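Local atomic coordinates of 2,3-dihydroxybenzoate-AMP ligase (Bacillus subtilis, PDB entry 1MDB), a protein that binds adenosine monophosphate and 2,3-dihydroxy-benzoic acid and belongs to the ANL group of AMP-binding enzymes, with a large N-terminal and a small C-terminal domain. Residues M460-M463 against G469-S472; W286-S291 against I477-A482; N153-G158 against L164-L169. All blocks are in the same frame, centred on the assembly; numbering follows the deposited sequence.

Contact 3 comes first along the chain, in the sheet of the N-terminal domain that includes strands 125-132 and 154-157. Contact 2 ties helix 280-292 of the same domain to the end of strand 469-478, and contact 1 is nested within the long loop that it closes. Contacts 1 and 2 share strand 469-478 and the small C-terminal sheet, yet their centres lie about 26 Å apart. Contact 3 is remote, its centre about 48 Å from that of contact 1, on the opposite side of the chain's centre, and about 42 Å from that of contact 2. Contacts 1 and 3 thus hold strands together within single domains, whereas contact 2 spans the two domains.

Contact 1. Residues M460-M463 against G469-S472; sequences MVSM and GERS
The Glu470 carboxylate meets Ser462 through one corner, OE1 lying 3.2 Å from Ser462 CB. That oxygen accepts a hydrogen bond from the backbone N of Asn434, which ties this corner to strand 433-434, while on Ser462 it touches the methylene. The other flat group, the Arg471 guanidinium, leads away from Met463 to salt bridges with Asp465 and Asp504. Behind it the aliphatic arginine stem runs beside Met463, both side chains pointing the same way. Met463 CG sits between its backbone N and carbonyl carbon (chi1 72°), and from there the extended thioether chain brings CE to 3.5 Å from Arg471 CB.

Under these side chains, Met463 and Arg471 form an antiparallel hydrogen-bonded pair. Arg471 N gives a nearly straight bond of 2.8 Å to Met463 O, and Met463 N returns one of 2.9 Å to Arg471 O. Ser462 and Ser472 follow as the non-hydrogen-bonded pair, their CA atoms 4.6 Å apart on the other face of the hairpin 455-465/469-478. Ser462 CA also directs a CA-H...O contact to Arg471 O at 3.4 Å. The chemistry is therefore divided: backbone bonds set the register of the C-terminal hairpin, methionine packs on the arginine stem, and the polar ends of Glu470 and Arg471 find partners outside these two segments, the carboxylate at a backbone amide and the guanidinium at two aspartates.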
ATOM      1  N   MET A 460      -1.310  -0.794  20.842  1.00 26.94           N
ATOM      2  CA  MET A 460      -2.302  -0.580  21.892  1.00 25.20           C
ATOM      3  C   MET A 460      -3.702  -0.445  21.325  1.00 24.53           C
ATOM      4  O   MET A 460      -3.951   0.387  20.445  1.00 23.05           O
ATOM      5  CB  MET A 460      -1.932   0.672  22.681  1.00 27.78           C
ATOM      6  CG  MET A 460      -2.932   1.091  23.741  1.00 29.92           C
ATOM      7  SD  MET A 460      -2.307   2.554  24.590  1.00 33.54           S
ATOM      8  CE  MET A 460      -3.260   2.536  26.083  1.00 31.61           C
ATOM      9  N   VAL A 461      -4.623  -1.250  21.848  1.00 25.38           N
ATOM     10  CA  VAL A 461      -5.997  -1.218  21.378  1.00 25.05           C
ATOM     11  C   VAL A 461      -7.009  -1.146  22.514  1.00 26.84           C
ATOM     12  O   VAL A 461      -6.686  -1.363  23.689  1.00 28.05           O
ATOM     13  CB  VAL A 461      -6.309  -2.465  20.498  1.00 26.72           C
ATOM     14  CG1 VAL A 461      -5.305  -2.553  19.346  1.00 25.41           C
ATOM     15  CG2 VAL A 461      -6.248  -3.726  21.327  1.00 26.01           C
ATOM     16  N   SER A 462      -8.244  -0.824  22.162  1.00 25.99           N
ATOM     17  CA  SER A 462      -9.296  -0.748  23.155  1.00 28.59           C
ATOM     18  C   SER A 462      -9.779  -2.162  23.466  1.00 28.67           C
ATOM     19  O   SER A 462      -9.579  -3.090  22.675  1.00 25.69           O
ATOM     20  CB  SER A 462     -10.468   0.056  22.611  1.00 31.87           C
ATOM     21  OG  SER A 462     -11.072  -0.642  21.541  1.00 35.41           O
ATOM     22  N   MET A 463     -10.389  -2.316  24.637  1.00 28.80           N
ATOM     23  CA  MET A 463     -10.971  -3.589  25.053  1.00 29.59           C
ATOM     24  C   MET A 463     -12.223  -3.208  25.831  1.00 30.63           C
ATOM     25  O   MET A 463     -12.263  -2.163  26.486  1.00 28.62           O
ATOM     26  CB  MET A 463     -10.017  -4.399  25.939  1.00 29.57           C
ATOM     27  CG  MET A 463      -9.806  -3.860  27.356  1.00 30.57           C
ATOM     28  SD  MET A 463      -8.713  -4.945  28.320  1.00 29.90           S
ATOM     29  CE  MET A 463      -8.852  -4.229  29.969  1.00 30.46           C
ATOM     30  N   GLY A 469     -16.886   1.417  29.827  1.00 35.89           N
ATOM     31  CA  GLY A 469     -17.200   1.314  28.415  1.00 35.13           C
ATOM     32  C   GLY A 469     -16.033   0.726  27.644  1.00 34.39           C
ATOM     33  O   GLY A 469     -16.190  -0.231  26.883  1.00 32.90           O
ATOM     34  N   GLU A 470     -14.854   1.300  27.864  1.00 32.89           N
ATOM     35  CA  GLU A 470     -13.633   0.867  27.200  1.00 32.68           C
ATOM     36  C   GLU A 470     -12.426   1.016  28.103  1.00 32.36           C
ATOM     37  O   GLU A 470     -12.307   1.995  28.852  1.00 33.52           O
ATOM     38  CB  GLU A 470     -13.369   1.718  25.953  1.00 35.28           C
ATOM     39  CG  GLU A 470     -13.654   1.058  24.619  1.00 37.94           C
ATOM     40  CD  GLU A 470     -13.397   2.000  23.440  1.00 40.52           C
ATOM     41  OE1 GLU A 470     -12.286   2.581  23.359  1.00 38.38           O
ATOM     42  OE2 GLU A 470     -14.308   2.150  22.593  1.00 39.13           O
ATOM     43  N   ARG A 471     -11.536   0.039  28.035  1.00 29.42           N
ATOM     44  CA  ARG A 471     -10.281   0.101  28.770  1.00 28.57           C
ATOM     45  C   ARG A 471      -9.234  -0.062  27.694  1.00 27.47           C
ATOM     46  O   ARG A 471      -9.572  -0.238  26.526  1.00 26.27           O
ATOM     47  CB  ARG A 471     -10.155  -1.015  29.810  1.00 27.10           C
ATOM     48  CG  ARG A 471     -10.603  -0.582  31.198  1.00 30.69           C
ATOM     49  CD  ARG A 471     -10.317  -1.651  32.232  1.00 31.49           C
ATOM     50  NE  ARG A 471     -11.001  -1.352  33.480  1.00 35.15           N
ATOM     51  CZ  ARG A 471     -10.453  -0.710  34.505  1.00 37.23           C
ATOM     52  NH1 ARG A 471      -9.191  -0.295  34.439  1.00 37.62           N
ATOM     53  NH2 ARG A 471     -11.170  -0.482  35.596  1.00 36.80           N
ATOM     54  N   SER A 472      -7.965  -0.015  28.069  1.00 28.90           N
ATOM     55  CA  SER A 472      -6.910  -0.136  27.078  1.00 28.23           C
ATOM     56  C   SER A 472      -6.001  -1.331  27.306  1.00 27.45           C
ATOM     57  O   SER A 472      -5.613  -1.625  28.438  1.00 28.37           O
ATOM     58  CB  SER A 472      -6.067   1.133  27.083  1.00 28.94           C
ATOM     59  OG  SER A 472      -5.297   1.191  28.266  1.00 27.25           O
TER

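Contact 2. Residues W286-S291 against I477-A482; sequences WMDAAS and IPRDEA
The Asp288 carboxylate meets Arg479 at a single nitrogen, NH1. This salt bridge joins helix 280-292 of the N-terminal domain to an inverse gamma turn centred on Arg479, where strand 469-478 of the C-terminal domain ends. A weak backbone bond of 3.0 Å from Asp480 N to Pro478 O closes the turn.

The two side chains come from opposite directions. Arg479 starts extended, with CG opposite its own backbone nitrogen (chi1 176°), then bends at chi3, which carries the guanidinium across to the helix. Asp288 CG lies in the guanidinium plane, at its edge, 3.2 Å from Arg479 NH1. The carboxylate is twisted 70° from the guanidinium, so it addresses this one nitrogen instead of pairing its oxygens one to one with NH1 and NH2. Arg479 NH1 is 2.9 Å from Asp288 OD2, in a bond that is bent and weak; a similar bond to OD1 is doubtful, because the position of that oxygen is less certain. Electrostatic attraction probably matters more here than directed bonding.

Arg479 NH2 has a weak hydrogen bond of its own to Val455 O. His456 touches the side chains of both Asp288 and Arg479, so strand 455-465 also reaches this junction. In the ANL family the C-terminal domain is known to rotate against the N-terminal one; a surface ion pair with weak, bent bonding across that boundary would be compatible with such movement. On the helix, Ser291 OG reaches back one turn and donates a hydrogen bond to Met287 O at 3.2 Å, with a C=O...O angle of 162°.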
ATOM      1  N   TRP A 286      13.731  -5.054  10.378  1.00 29.07           N
ATOM      2  CA  TRP A 286      14.908  -4.691   9.594  1.00 29.96           C
ATOM      3  C   TRP A 286      15.977  -4.030  10.451  1.00 31.83           C
ATOM      4  O   TRP A 286      17.171  -4.298  10.274  1.00 30.14           O
ATOM      5  CB  TRP A 286      14.514  -3.765   8.441  1.00 29.82           C
ATOM      6  CG  TRP A 286      14.026  -4.508   7.221  1.00 31.49           C
ATOM      7  CD1 TRP A 286      13.176  -5.583   7.197  1.00 30.97           C
ATOM      8  CD2 TRP A 286      14.360  -4.230   5.855  1.00 29.50           C
ATOM      9  NE1 TRP A 286      12.966  -5.988   5.900  1.00 30.87           N
ATOM     10  CE2 TRP A 286      13.679  -5.177   5.058  1.00 30.04           C
ATOM     11  CE3 TRP A 286      15.165  -3.272   5.227  1.00 29.69           C
ATOM     12  CZ2 TRP A 286      13.784  -5.194   3.661  1.00 29.79           C
ATOM     13  CZ3 TRP A 286      15.269  -3.287   3.838  1.00 29.37           C
ATOM     14  CH2 TRP A 286      14.580  -4.243   3.072  1.00 30.67           C
ATOM     15  N   MET A 287      15.552  -3.170  11.378  1.00 32.94           N
ATOM     16  CA  MET A 287      16.492  -2.495  12.256  1.00 36.37           C
ATOM     17  C   MET A 287      17.185  -3.498  13.171  1.00 35.99           C
ATOM     18  O   MET A 287      18.392  -3.404  13.373  1.00 36.78           O
ATOM     19  CB  MET A 287      15.792  -1.397  13.067  1.00 38.84           C
ATOM     20  CG  MET A 287      15.239  -0.277  12.188  1.00 42.15           C
ATOM     21  SD  MET A 287      14.881   1.258  13.081  1.00 46.19           S
ATOM     22  CE  MET A 287      16.345   2.171  12.726  1.00 48.18           C
ATOM     23  N   ASP A 288      16.446  -4.466  13.710  1.00 36.91           N
ATOM     24  CA  ASP A 288      17.081  -5.474  14.564  1.00 38.96           C
ATOM     25  C   ASP A 288      18.094  -6.241  13.729  1.00 39.62           C
ATOM     26  O   ASP A 288      19.249  -6.415  14.119  1.00 39.57           O
ATOM     27  CB  ASP A 288      16.072  -6.490  15.113  1.00 40.72           C
ATOM     28  CG  ASP A 288      15.201  -5.925  16.211  1.00 44.62           C
ATOM     29  OD1 ASP A 288      14.435  -6.708  16.809  1.00 44.55           O
ATOM     30  OD2 ASP A 288      15.273  -4.706  16.475  1.00 46.17           O
ATOM     31  N   ALA A 289      17.643  -6.701  12.569  1.00 40.16           N
ATOM     32  CA  ALA A 289      18.487  -7.476  11.676  1.00 40.60           C
ATOM     33  C   ALA A 289      19.734  -6.711  11.248  1.00 41.23           C
ATOM     34  O   ALA A 289      20.830  -7.264  11.252  1.00 40.95           O
ATOM     35  CB  ALA A 289      17.685  -7.904  10.455  1.00 39.19           C
ATOM     36  N   ALA A 290      19.573  -5.440  10.898  1.00 41.74           N
ATOM     37  CA  ALA A 290      20.707  -4.640  10.447  1.00 44.50           C
ATOM     38  C   ALA A 290      21.825  -4.545  11.482  1.00 47.92           C
ATOM     39  O   ALA A 290      22.957  -4.180  11.156  1.00 47.62           O
ATOM     40  CB  ALA A 290      20.238  -3.246  10.052  1.00 41.73           C
ATOM     41  N   SER A 291      21.509  -4.877  12.730  1.00 50.89           N
ATOM     42  CA  SER A 291      22.493  -4.815  13.798  1.00 53.24           C
ATOM     43  C   SER A 291      23.133  -6.173  14.068  1.00 55.31           C
ATOM     44  O   SER A 291      24.162  -6.259  14.729  1.00 57.01           O
ATOM     45  CB  SER A 291      21.840  -4.277  15.076  1.00 53.22           C
ATOM     46  OG  SER A 291      21.229  -3.012  14.844  1.00 53.55           O
ATOM     47  N   ILE A 477       5.598  -7.070  21.846  1.00 31.38           N
ATOM     48  CA  ILE A 477       6.423  -8.134  21.296  1.00 31.53           C
ATOM     49  C   ILE A 477       7.744  -7.924  22.025  1.00 32.43           C
ATOM     50  O   ILE A 477       8.431  -6.923  21.807  1.00 29.42           O
ATOM     51  CB  ILE A 477       6.633  -7.988  19.777  1.00 33.42           C
ATOM     52  CG1 ILE A 477       5.318  -8.270  19.038  1.00 33.04           C
ATOM     53  CG2 ILE A 477       7.712  -8.956  19.315  1.00 33.94           C
ATOM     54  CD1 ILE A 477       5.374  -8.008  17.535  1.00 31.23           C
ATOM     55  N   PRO A 478       8.098  -8.852  22.930  1.00 34.49           N
ATOM     56  CA  PRO A 478       9.326  -8.802  23.726  1.00 37.18           C
ATOM     57  C   PRO A 478      10.600  -8.846  22.903  1.00 40.67           C
ATOM     58  O   PRO A 478      10.705  -9.612  21.949  1.00 41.85           O
ATOM     59  CB  PRO A 478       9.207 -10.032  24.628  1.00 37.32           C
ATOM     60  CG  PRO A 478       7.744 -10.302  24.681  1.00 36.66           C
ATOM     61  CD  PRO A 478       7.320 -10.055  23.266  1.00 34.14           C
ATOM     62  N   ARG A 479      11.567  -8.016  23.268  1.00 44.85           N
ATOM     63  CA  ARG A 479      12.847  -8.012  22.576  1.00 48.56           C
ATOM     64  C   ARG A 479      13.690  -8.995  23.371  1.00 53.06           C
ATOM     65  O   ARG A 479      14.660  -8.613  24.025  1.00 54.75           O
ATOM     66  CB  ARG A 479      13.478  -6.624  22.617  1.00 49.36           C
ATOM     67  CG  ARG A 479      14.857  -6.559  21.999  1.00 50.19           C
ATOM     68  CD  ARG A 479      15.402  -5.147  22.056  1.00 53.17           C
ATOM     69  NE  ARG A 479      14.565  -4.210  21.315  1.00 54.78           N
ATOM     70  CZ  ARG A 479      14.305  -4.311  20.017  1.00 57.17           C
ATOM     71  NH1 ARG A 479      14.820  -5.312  19.311  1.00 57.53           N
ATOM     72  NH2 ARG A 479      13.535  -3.411  19.422  1.00 58.53           N
ATOM     73  N   ASP A 480      13.271 -10.260  23.322  1.00 55.35           N
ATOM     74  CA  ASP A 480      13.898 -11.384  24.017  1.00 57.05           C
ATOM     75  C   ASP A 480      13.066 -11.738  25.245  1.00 57.52           C
ATOM     76  O   ASP A 480      11.855 -11.946  25.136  1.00 57.06           O
ATOM     77  CB  ASP A 480      15.335 -11.060  24.432  1.00 58.92           C
ATOM     78  CG  ASP A 480      16.064 -12.268  24.968  1.00 62.03           C
ATOM     79  OD1 ASP A 480      16.161 -13.282  24.241  1.00 62.34           O
ATOM     80  OD2 ASP A 480      16.538 -12.204  26.123  1.00 66.20           O
ATOM     81  N   GLU A 481      13.698 -11.804  26.413  1.00 57.16           N
ATOM     82  CA  GLU A 481      12.969 -12.140  27.630  1.00 57.88           C
ATOM     83  C   GLU A 481      11.950 -11.050  27.954  1.00 56.09           C
ATOM     84  O   GLU A 481      12.311  -9.913  28.249  1.00 55.50           O
ATOM     85  CB  GLU A 481      13.930 -12.320  28.803  1.00 60.40           C
ATOM     86  CG  GLU A 481      13.328 -13.107  29.956  1.00 64.28           C
ATOM     87  CD  GLU A 481      12.901 -14.509  29.539  1.00 67.20           C
ATOM     88  OE1 GLU A 481      12.055 -14.627  28.624  1.00 68.26           O
ATOM     89  OE2 GLU A 481      13.410 -15.492  30.124  1.00 67.79           O
ATOM     90  N   ALA A 482      10.676 -11.414  27.895  1.00 54.01           N
ATOM     91  CA  ALA A 482       9.582 -10.491  28.154  1.00 52.70           C
ATOM     92  C   ALA A 482       9.592  -9.859  29.543  1.00 52.83           C
ATOM     93  O   ALA A 482       9.588 -10.561  30.561  1.00 52.30           O
ATOM     94  CB  ALA A 482       8.254 -11.200  27.933  1.00 53.03           C
TER

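Contact 3. Residues N153-G158 against L164-L169; sequences NIIVAG and LPLEDL
Ile155 and Leu166 cross obliquely, with the CG2 methyl of the isoleucine resting against the leucine. Ile155 CG2 lies 3.6 Å from Leu166 CA and close to CB and CD1 as well, because it stands opposite the backbone N of Ile155 while CG1 takes the place beside that nitrogen (chi1 -57°). Leu169, three residues further along the chain, also reaches this methyl, its CD1 3.9 Å from Ile155 CG2. Leu166 sends its other branch onward, placing CD2 3.7 Å from Ala157 CB. Helix 53-70 packs on Ile155, Leu164 and Leu169, and helix 86-98 on Leu166, so the cluster belongs to a sheet-helix interface. Val156 and Pro165 face the other way, towards the loop residues Phe163 and Ala160.

The side chains are placed by a parallel ladder. Leu164 N donates to Ile154 O at 2.9 Å, and Leu164 O accepts from Val156 N at 2.8 Å. Leu166 N then donates to Val156 O at 2.9 Å, at the point where the strand gives way to the turn. Val156 O takes a second bond, from a water 3.2 Å away that itself accepts from Glu167 N; two donors thus hold this oxygen, and the water stitches the start of the turn to the strand. With strand 125-132 along the other side of 154-157, the arrangement is a short parallel addition to the mixed sheet of an alpha/beta domain, flanked by helices in the N-terminal part of this ANL-family enzyme.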
ATOM      1  N   ASN A 153     -11.758 -18.708 -17.151  1.00 33.21           N
ATOM      2  CA  ASN A 153     -10.413 -18.390 -17.601  1.00 31.29           C
ATOM      3  C   ASN A 153      -9.496 -18.231 -16.394  1.00 29.67           C
ATOM      4  O   ASN A 153      -9.345 -17.141 -15.847  1.00 28.56           O
ATOM      5  CB  ASN A 153     -10.417 -17.121 -18.456  1.00 33.46           C
ATOM      6  CG  ASN A 153     -11.184 -17.308 -19.757  1.00 38.67           C
ATOM      7  OD1 ASN A 153     -11.073 -18.351 -20.403  1.00 39.58           O
ATOM      8  ND2 ASN A 153     -11.960 -16.295 -20.153  1.00 39.05           N
ATOM      9  N   ILE A 154      -8.916 -19.348 -15.967  1.00 28.82           N
ATOM     10  CA  ILE A 154      -8.001 -19.377 -14.831  1.00 27.74           C
ATOM     11  C   ILE A 154      -6.626 -19.478 -15.445  1.00 26.16           C
ATOM     12  O   ILE A 154      -6.281 -20.500 -16.031  1.00 26.39           O
ATOM     13  CB  ILE A 154      -8.229 -20.617 -13.939  1.00 29.27           C
ATOM     14  CG1 ILE A 154      -9.655 -20.619 -13.392  1.00 26.74           C
ATOM     15  CG2 ILE A 154      -7.192 -20.642 -12.811  1.00 27.92           C
ATOM     16  CD1 ILE A 154      -9.989 -19.434 -12.556  1.00 29.97           C
ATOM     17  N   ILE A 155      -5.847 -18.412 -15.323  1.00 26.73           N
ATOM     18  CA  ILE A 155      -4.511 -18.375 -15.906  1.00 26.47           C
ATOM     19  C   ILE A 155      -3.439 -18.513 -14.829  1.00 28.24           C
ATOM     20  O   ILE A 155      -3.464 -17.810 -13.810  1.00 30.33           O
ATOM     21  CB  ILE A 155      -4.317 -17.069 -16.689  1.00 26.81           C
ATOM     22  CG1 ILE A 155      -5.414 -16.961 -17.755  1.00 27.67           C
ATOM     23  CG2 ILE A 155      -2.923 -17.026 -17.294  1.00 23.73           C
ATOM     24  CD1 ILE A 155      -5.603 -15.560 -18.346  1.00 27.71           C
ATOM     25  N   VAL A 156      -2.498 -19.420 -15.064  1.00 27.04           N
ATOM     26  CA  VAL A 156      -1.444 -19.694 -14.101  1.00 26.30           C
ATOM     27  C   VAL A 156      -0.047 -19.440 -14.623  1.00 28.80           C
ATOM     28  O   VAL A 156       0.347 -19.978 -15.664  1.00 30.36           O
ATOM     29  CB  VAL A 156      -1.495 -21.160 -13.637  1.00 25.59           C
ATOM     30  CG1 VAL A 156      -0.438 -21.408 -12.575  1.00 25.96           C
ATOM     31  CG2 VAL A 156      -2.886 -21.496 -13.123  1.00 25.78           C
ATOM     32  N   ALA A 157       0.710 -18.618 -13.906  1.00 28.05           N
ATOM     33  CA  ALA A 157       2.079 -18.371 -14.309  1.00 29.89           C
ATOM     34  C   ALA A 157       2.837 -19.495 -13.623  1.00 31.09           C
ATOM     35  O   ALA A 157       3.052 -19.463 -12.412  1.00 30.76           O
ATOM     36  CB  ALA A 157       2.563 -16.994 -13.824  1.00 31.52           C
ATOM     37  N   GLY A 158       3.203 -20.506 -14.408  1.00 34.10           N
ATOM     38  CA  GLY A 158       3.908 -21.663 -13.882  1.00 36.27           C
ATOM     39  C   GLY A 158       3.167 -22.921 -14.305  1.00 38.13           C
ATOM     40  O   GLY A 158       2.501 -22.925 -15.343  1.00 37.82           O
ATOM     41  N   LEU A 164      -5.099 -22.785 -17.450  1.00 29.30           N
ATOM     42  CA  LEU A 164      -4.370 -22.248 -18.597  1.00 29.84           C
ATOM     43  C   LEU A 164      -2.982 -21.690 -18.284  1.00 29.73           C
ATOM     44  O   LEU A 164      -2.835 -20.785 -17.463  1.00 29.57           O
ATOM     45  CB  LEU A 164      -5.200 -21.156 -19.281  1.00 29.73           C
ATOM     46  CG  LEU A 164      -6.619 -21.524 -19.730  1.00 31.25           C
ATOM     47  CD1 LEU A 164      -7.343 -20.267 -20.211  1.00 31.63           C
ATOM     48  CD2 LEU A 164      -6.568 -22.573 -20.839  1.00 29.82           C
ATOM     49  N   PRO A 165      -1.943 -22.227 -18.946  1.00 31.11           N
ATOM     50  CA  PRO A 165      -0.563 -21.779 -18.745  1.00 31.08           C
ATOM     51  C   PRO A 165      -0.399 -20.370 -19.299  1.00 32.40           C
ATOM     52  O   PRO A 165      -0.624 -20.139 -20.486  1.00 32.88           O
ATOM     53  CB  PRO A 165       0.254 -22.791 -19.552  1.00 33.24           C
ATOM     54  CG  PRO A 165      -0.622 -24.021 -19.565  1.00 33.45           C
ATOM     55  CD  PRO A 165      -1.976 -23.423 -19.809  1.00 32.82           C
ATOM     56  N   LEU A 166      -0.024 -19.427 -18.445  1.00 30.53           N
ATOM     57  CA  LEU A 166       0.177 -18.063 -18.889  1.00 31.70           C
ATOM     58  C   LEU A 166       1.162 -18.025 -20.050  1.00 34.88           C
ATOM     59  O   LEU A 166       0.955 -17.292 -21.019  1.00 33.61           O
ATOM     60  CB  LEU A 166       0.723 -17.207 -17.745  1.00 31.18           C
ATOM     61  CG  LEU A 166       1.092 -15.764 -18.109  1.00 30.66           C
ATOM     62  CD1 LEU A 166      -0.132 -15.030 -18.643  1.00 28.33           C
ATOM     63  CD2 LEU A 166       1.638 -15.052 -16.870  1.00 31.16           C
ATOM     64  N   GLU A 167       2.224 -18.826 -19.950  1.00 36.30           N
ATOM     65  CA  GLU A 167       3.268 -18.865 -20.972  1.00 40.24           C
ATOM     66  C   GLU A 167       2.786 -19.270 -22.361  1.00 40.65           C
ATOM     67  O   GLU A 167       3.417 -18.926 -23.359  1.00 40.12           O
ATOM     68  CB  GLU A 167       4.404 -19.803 -20.545  1.00 42.50           C
ATOM     69  CG  GLU A 167       4.048 -21.282 -20.607  1.00 47.74           C
ATOM     70  CD  GLU A 167       5.192 -22.186 -20.161  1.00 50.80           C
ATOM     71  OE1 GLU A 167       5.017 -23.422 -20.175  1.00 52.55           O
ATOM     72  OE2 GLU A 167       6.264 -21.662 -19.794  1.00 52.62           O
ATOM     73  N   ASP A 168       1.674 -19.993 -22.432  1.00 40.38           N
ATOM     74  CA  ASP A 168       1.155 -20.421 -23.725  1.00 41.63           C
ATOM     75  C   ASP A 168       0.194 -19.414 -24.362  1.00 40.00           C
ATOM     76  O   ASP A 168      -0.443 -19.714 -25.368  1.00 40.70           O
ATOM     77  CB  ASP A 168       0.472 -21.794 -23.602  1.00 42.16           C
ATOM     78  CG  ASP A 168       1.454 -22.908 -23.251  1.00 44.31           C
ATOM     79  OD1 ASP A 168       2.584 -22.894 -23.781  1.00 46.43           O
ATOM     80  OD2 ASP A 168       1.102 -23.804 -22.456  1.00 44.13           O
ATOM     81  N   LEU A 169       0.106 -18.215 -23.794  1.00 37.00           N
ATOM     82  CA  LEU A 169      -0.790 -17.199 -24.335  1.00 35.08           C
ATOM     83  C   LEU A 169      -0.147 -16.223 -25.323  1.00 35.08           C
ATOM     84  O   LEU A 169      -0.804 -15.740 -26.242  1.00 33.94           O
ATOM     85  CB  LEU A 169      -1.450 -16.421 -23.193  1.00 34.95           C
ATOM     86  CG  LEU A 169      -2.508 -17.214 -22.425  1.00 35.28           C
ATOM     87  CD1 LEU A 169      -2.965 -16.447 -21.197  1.00 37.39           C
ATOM     88  CD2 LEU A 169      -3.675 -17.493 -23.349  1.00 36.10           C
TER
HETATM   89  O   HOH W   1       2.804 -20.366 -17.704  1.00 34.49           O